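TRNA threonylcarbamoyladenosine dehydratase (Escherichia coli, PDB 4D79) catalyses the ATP-dependent dehydration of threonylcarbamoyladenosine at position 37 of tRNAs reading codons that begin with adenine, forming its cyclic derivative. Local coordinates at residues 122-127 / 258-263; 141-146 / 199-204. All blocks are in the same frame, centred on the assembly; numbering follows the deposited sequence.

Contact 1 of 2, residues 122-127 / 258-263; sequences YSYVID and KKMMAK
Tyr-124 reaches from strand 124-127 to the helix segment 258-263, where its ring lies against Met-260 and its hydroxyl against Lys-259. The ring meets Met-260 through its CD2-CE2 side, CD2 of Tyr-124 lying 3.6 Å from Met-260 CG. The sulfur belongs to the same contact: Met-260 SD lies 5.1 Å from the Tyr-124 ring centroid and 61° off the ring normal, an oblique Met-aromatic approach. The Met-260 chain runs on extended through chi2 and then bends at chi3 (64°), which carries CE back to Ser-123, with CE to Ser-123 CB at 4.1 Å. At the far end of the ring, Tyr-124 OH touches the aliphatic root of Lys-259, 3.3 Å from its CB; the lysine chain bends at chi2 (-59°) and takes its amine away from the strand. No hydrogen bond links the two segments; Ser-123 OG instead bonds to the backbone N of His-32, and Tyr-124 OH makes a weak bond to a bound glycerol. A serine in place of Tyr-124 would probably leave Met-260 CG and SD without their aromatic partner and open a gap beside the helix. Strand 124-127 lies between parallel strands 32-36 and 149-152 of the Rossmann-like sheet; Tyr-124 also touches Ile-33 and Val-150, while Met-260 packs on Ala-31 and Ile-33, seating helix 242-266 against the sheet.

Contact 2 of 2, residues 141-146 / 199-204; sequences YCRRNK and LGVDCV
Arg-143 and Leu-199 are joined by a side-chain to backbone bond between the end of helix 132-144 and the loop leading into strand 202-206. Ahead of Arg-143, the backbone O of Tyr-141 accepts from both the backbone N and the side-chain ND2 of Asn-145, from opposite faces of the carbonyl plane, and ND2 also lies over the Tyr-141 ring centre, 3.1 Å above its plane. Arg-143 itself projects toward the loop, CG anti to the backbone N (chi1 -177°) and the chain extended as far as NE. That straight reach sets NE 2.6 Å from Leu-199 O, with an N-H...O angle of 174° and the acceptor within the guanidinium plane. NH2 adds a weak second bond to Leu-199 O at 3.3 Å. At the edge of the guanidinium, Arg-143 CD meets Val-201 CG2 at 3.9 Å, the two side chains crossing at about a right angle. Asp-168 accepts from the backbone N of Leu-199 and of Val-201 in the same loop. Lys-146, with positive phi, then closes the helix as the C-prime residue of a Schellman motif. A cationic side chain thus grips one backbone carbonyl by a straight N-H bond and a weak second one, which probably polarises that C=O and calls on no side-chain group of Leu-199.

In the fold
After three strands of the sheet, the chain reaches strand 124-127, the opening half of contact 1, and passes almost directly into helix 132-144, whose end begins contact 2. Some 50 residues later, including strands 149-152 and 164-168 and helix 176-189, segment 199-204 returns and closes the smaller loop. The chain finishes strand 202-206 and, after a partly unmodelled connection, enters helix 242-266, where segment 258-263 closes the larger one, so contact 2 nests inside contact 1. Both reach the same mixed sheet: contact 1 ties the C-terminal helix to a central strand, contact 2 ties helix 132-144 to the approach to strand 202-206. They meet where Val-125 CG2 packs on Cys-142 SG, 4.2 Å apart.

Contact 1 of 2, residues 122-127 / 258-263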
loop_
_atom_site.group_PDB
_atom_site.type_symbol
_atom_site.label_atom_id
_atom_site.label_comp_id
_atom_site.label_asym_id
_atom_site.label_seq_id
_atom_site.Cartn_x
_atom_site.Cartn_y
_atom_site.Cartn_z
ATOM N N TYR B 122 10.272 10.489 20.484
ATOM C CA TYR B 122 9.372 10.319 19.342
ATOM C C TYR B 122 7.922 10.274 19.784
ATOM O O TYR B 122 7.602 9.702 20.829
ATOM C CB TYR B 122 9.723 9.042 18.601
ATOM C CG TYR B 122 11.101 9.101 18.008
ATOM C CD1 TYR B 122 11.406 10.009 17.005
ATOM C CD2 TYR B 122 12.090 8.242 18.432
ATOM C CE1 TYR B 122 12.664 10.082 16.473
ATOM C CE2 TYR B 122 13.358 8.295 17.891
ATOM C CZ TYR B 122 13.640 9.210 16.922
ATOM O OH TYR B 122 14.903 9.256 16.391
ATOM N N SER B 123 7.039 10.839 18.952
ATOM C CA SER B 123 5.604 10.616 19.113
ATOM C C SER B 123 5.223 9.150 18.924
ATOM O O SER B 123 4.247 8.683 19.515
ATOM C CB SER B 123 4.809 11.444 18.104
ATOM O OG SER B 123 5.281 12.770 18.026
ATOM N N TYR B 124 5.933 8.432 18.062
ATOM C CA TYR B 124 5.641 7.039 17.772
ATOM C C TYR B 124 6.874 6.427 17.130
ATOM O O TYR B 124 7.594 7.094 16.388
ATOM C CB TYR B 124 4.432 6.869 16.813
ATOM C CG TYR B 124 3.374 5.931 17.376
ATOM C CD1 TYR B 124 3.491 4.535 17.249
ATOM C CD2 TYR B 124 2.281 6.431 18.034
ATOM C CE1 TYR B 124 2.528 3.697 17.788
ATOM C CE2 TYR B 124 1.336 5.615 18.579
ATOM C CZ TYR B 124 1.447 4.248 18.434
ATOM O OH TYR B 124 0.493 3.474 19.025
ATOM N N VAL B 125 7.063 5.133 17.356
ATOM C CA VAL B 125 8.095 4.351 16.680
ATOM C C VAL B 125 7.415 3.249 15.869
ATOM O O VAL B 125 6.579 2.512 16.392
ATOM C CB VAL B 125 9.111 3.760 17.679
ATOM C CG1 VAL B 125 10.157 2.908 16.950
ATOM C CG2 VAL B 125 9.811 4.904 18.463
ATOM N N ILE B 126 7.775 3.140 14.603
ATOM C CA ILE B 126 7.299 2.080 13.722
ATOM C C ILE B 126 8.469 1.125 13.485
ATOM O O ILE B 126 9.509 1.487 12.909
ATOM C CB ILE B 126 6.730 2.632 12.408
ATOM C CG1 ILE B 126 5.523 3.537 12.702
ATOM C CG2 ILE B 126 6.341 1.478 11.472
ATOM C CD1 ILE B 126 4.925 4.152 11.517
ATOM N N ASP B 127 8.332 -0.068 14.006
ATOM C CA ASP B 127 9.396 -1.052 13.956
ATOM C C ASP B 127 9.169 -1.945 12.749
ATOM O O ASP B 127 8.244 -2.768 12.737
ATOM C CB ASP B 127 9.453 -1.869 15.230
ATOM C CG ASP B 127 10.179 -3.161 15.029
ATOM O OD1 ASP B 127 11.157 -3.135 14.267
ATOM O OD2 ASP B 127 9.805 -4.182 15.633
ATOM N N LYS B 258 -4.220 6.512 14.697
ATOM C CA LYS B 258 -5.409 6.363 15.525
ATOM C C LYS B 258 -5.084 6.455 17.010
ATOM O O LYS B 258 -5.821 7.078 17.789
ATOM C CB LYS B 258 -6.080 5.054 15.204
ATOM C CG LYS B 258 -7.222 4.712 16.109
ATOM C CD LYS B 258 -7.823 3.393 15.671
ATOM C CE LYS B 258 -6.871 2.248 15.989
ATOM N NZ LYS B 258 -7.547 0.928 15.876
ATOM N N LYS B 259 -4.044 5.755 17.436
ATOM C CA LYS B 259 -3.669 5.803 18.848
ATOM C C LYS B 259 -3.224 7.203 19.265
ATOM O O LYS B 259 -3.518 7.631 20.383
ATOM C CB LYS B 259 -2.598 4.756 19.120
ATOM C CG LYS B 259 -3.085 3.368 18.959
ATOM C CD LYS B 259 -4.231 3.045 19.879
ATOM C CE LYS B 259 -4.792 1.652 19.618
ATOM N NZ LYS B 259 -5.953 1.411 20.516
ATOM N N MET B 260 -2.520 7.938 18.387
ATOM C CA MET B 260 -2.132 9.316 18.704
ATOM C C MET B 260 -3.358 10.210 18.849
ATOM O O MET B 260 -3.435 11.042 19.761
ATOM C CB MET B 260 -1.214 9.869 17.618
ATOM C CG MET B 260 0.088 9.208 17.551
ATOM S SD MET B 260 0.985 9.587 16.035
ATOM C CE MET B 260 1.187 11.333 16.282
ATOM N N MET B 261 -4.334 10.048 17.962
ATOM C CA MET B 261 -5.562 10.825 18.060
ATOM C C MET B 261 -6.344 10.452 19.312
ATOM O O MET B 261 -6.825 11.343 20.033
ATOM C CB MET B 261 -6.407 10.635 16.796
ATOM C CG MET B 261 -5.844 11.366 15.609
ATOM S SD MET B 261 -6.679 11.012 14.060
ATOM C CE MET B 261 -8.381 11.447 14.386
ATOM N N ALA B 262 -6.403 9.153 19.643
ATOM C CA ALA B 262 -7.147 8.741 20.826
ATOM C C ALA B 262 -6.510 9.299 22.091
ATOM O O ALA B 262 -7.211 9.715 23.023
ATOM C CB ALA B 262 -7.245 7.225 20.910
ATOM N N LYS B 263 -5.181 9.280 22.144
ATOM C CA LYS B 263 -4.460 9.802 23.307
ATOM C C LYS B 263 -4.678 11.297 23.460
ATOM O O LYS B 263 -4.943 11.784 24.568
ATOM C CB LYS B 263 -2.974 9.482 23.176
ATOM C CG LYS B 263 -2.134 9.862 24.423
ATOM C CD LYS B 263 -0.658 9.603 24.176
ATOM C CE LYS B 263 0.135 9.499 25.470
ATOM N NZ LYS B 263 1.587 9.280 25.190
#

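Contact 2 of 2, residues 141-146 / 199-204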
loop_
_atom_site.group_PDB
_atom_site.type_symbol
_atom_site.label_atom_id
_atom_site.label_comp_id
_atom_site.label_asym_id
_atom_site.label_seq_id
_atom_site.Cartn_x
_atom_site.Cartn_y
_atom_site.Cartn_z
ATOM N N TYR B 141 13.189 -1.941 24.717
ATOM C CA TYR B 141 13.453 -0.574 25.143
ATOM C C TYR B 141 12.202 0.298 25.073
ATOM O O TYR B 141 11.887 1.023 26.030
ATOM C CB TYR B 141 14.580 0.035 24.311
ATOM C CG TYR B 141 14.984 1.377 24.879
ATOM C CD1 TYR B 141 15.926 1.462 25.915
ATOM C CD2 TYR B 141 14.372 2.527 24.451
ATOM C CE1 TYR B 141 16.274 2.696 26.477
ATOM C CE2 TYR B 141 14.707 3.765 24.986
ATOM C CZ TYR B 141 15.648 3.829 26.017
ATOM O OH TYR B 141 15.961 5.045 26.525
ATOM N N CYS B 142 11.471 0.279 23.935
ATOM C CA CYS B 142 10.298 1.130 23.846
ATOM C C CYS B 142 9.230 0.687 24.825
ATOM O O CYS B 142 8.577 1.528 25.444
ATOM C CB CYS B 142 9.722 1.124 22.413
ATOM S SG CYS B 142 10.851 1.954 21.304
ATOM N N ARG B 143 9.057 -0.631 24.987
ATOM C CA ARG B 143 8.080 -1.141 25.945
ATOM C C ARG B 143 8.390 -0.671 27.378
ATOM O O ARG B 143 7.507 -0.137 28.051
ATOM C CB ARG B 143 8.049 -2.661 25.872
ATOM C CG ARG B 143 7.014 -3.334 26.772
ATOM C CD ARG B 143 7.258 -4.844 26.701
ATOM N NE ARG B 143 6.371 -5.653 27.537
ATOM C CZ ARG B 143 6.636 -6.087 28.759
ATOM N NH1 ARG B 143 7.785 -5.783 29.363
ATOM N NH2 ARG B 143 5.728 -6.831 29.379
ATOM N N ARG B 144 9.656 -0.819 27.823
ATOM C CA ARG B 144 10.088 -0.430 29.179
ATOM C C ARG B 144 9.885 1.052 29.421
ATOM O O ARG B 144 9.580 1.475 30.545
ATOM C CB ARG B 144 11.579 -0.742 29.403
ATOM C CG ARG B 144 11.942 -2.136 29.580
ATOM C CD ARG B 144 13.467 -2.316 29.492
ATOM N NE ARG B 144 13.819 -3.734 29.668
ATOM C CZ ARG B 144 15.058 -4.205 29.719
ATOM N NH1 ARG B 144 16.096 -3.384 29.616
ATOM N NH2 ARG B 144 15.255 -5.506 29.876
ATOM N N ASN B 145 10.078 1.866 28.382
ATOM C CA ASN B 145 10.072 3.306 28.515
ATOM C C ASN B 145 8.747 3.931 28.145
ATOM O O ASN B 145 8.627 5.165 28.130
ATOM C CB ASN B 145 11.223 3.879 27.698
ATOM C CG ASN B 145 12.563 3.635 28.387
ATOM O OD1 ASN B 145 12.872 4.290 29.389
ATOM N ND2 ASN B 145 13.348 2.690 27.872
ATOM N N LYS B 146 7.742 3.103 27.872
ATOM C CA LYS B 146 6.414 3.565 27.499
ATOM C C LYS B 146 6.461 4.473 26.261
ATOM O O LYS B 146 5.725 5.452 26.151
ATOM C CB LYS B 146 5.754 4.271 28.680
ATOM C CG LYS B 146 5.681 3.343 29.907
ATOM C CD LYS B 146 4.990 4.009 31.084
ATOM C CE LYS B 146 4.854 3.075 32.287
ATOM N NZ LYS B 146 6.149 2.604 32.858
ATOM N N LEU B 199 1.851 -9.294 26.001
ATOM C CA LEU B 199 3.144 -8.649 26.142
ATOM C C LEU B 199 3.059 -7.127 26.207
ATOM O O LEU B 199 4.061 -6.478 26.537
ATOM C CB LEU B 199 4.043 -9.047 24.979
ATOM C CG LEU B 199 4.560 -10.482 25.027
ATOM C CD1 LEU B 199 5.172 -10.930 23.675
ATOM C CD2 LEU B 199 5.579 -10.670 26.169
ATOM N N GLY B 200 1.903 -6.543 25.919
ATOM C CA GLY B 200 1.800 -5.097 25.872
ATOM C C GLY B 200 2.557 -4.503 24.708
ATOM O O GLY B 200 3.159 -3.437 24.841
ATOM N N VAL B 201 2.577 -5.190 23.574
ATOM C CA VAL B 201 3.226 -4.701 22.360
ATOM C C VAL B 201 2.261 -4.926 21.189
ATOM O O VAL B 201 1.828 -6.055 20.948
ATOM C CB VAL B 201 4.565 -5.413 22.087
ATOM C CG1 VAL B 201 5.189 -4.894 20.803
ATOM C CG2 VAL B 201 5.575 -5.249 23.258
ATOM N N ASP B 202 1.969 -3.873 20.432
ATOM C CA ASP B 202 1.024 -3.948 19.317
ATOM C C ASP B 202 1.771 -4.434 18.089
ATOM O O ASP B 202 2.825 -3.891 17.752
ATOM C CB ASP B 202 0.366 -2.608 18.958
ATOM C CG ASP B 202 -0.515 -2.040 20.051
ATOM O OD1 ASP B 202 -0.919 -2.791 20.960
ATOM O OD2 ASP B 202 -0.838 -0.812 19.985
ATOM N N CYS B 203 1.205 -5.420 17.391
ATOM C CA CYS B 203 1.912 -6.087 16.304
ATOM C C CYS B 203 1.012 -6.246 15.074
ATOM O O CYS B 203 -0.086 -6.800 15.171
ATOM C CB CYS B 203 2.412 -7.453 16.741
ATOM S SG CYS B 203 3.492 -8.204 15.488
ATOM N N VAL B 204 1.497 -5.790 13.920
ATOM C CA VAL B 204 0.818 -6.035 12.656
ATOM C C VAL B 204 1.210 -7.428 12.155
ATOM O O VAL B 204 2.397 -7.759 12.061
ATOM C CB VAL B 204 1.192 -4.975 11.613
ATOM C CG1 VAL B 204 0.406 -5.235 10.288
ATOM C CG2 VAL B 204 0.949 -3.541 12.140
#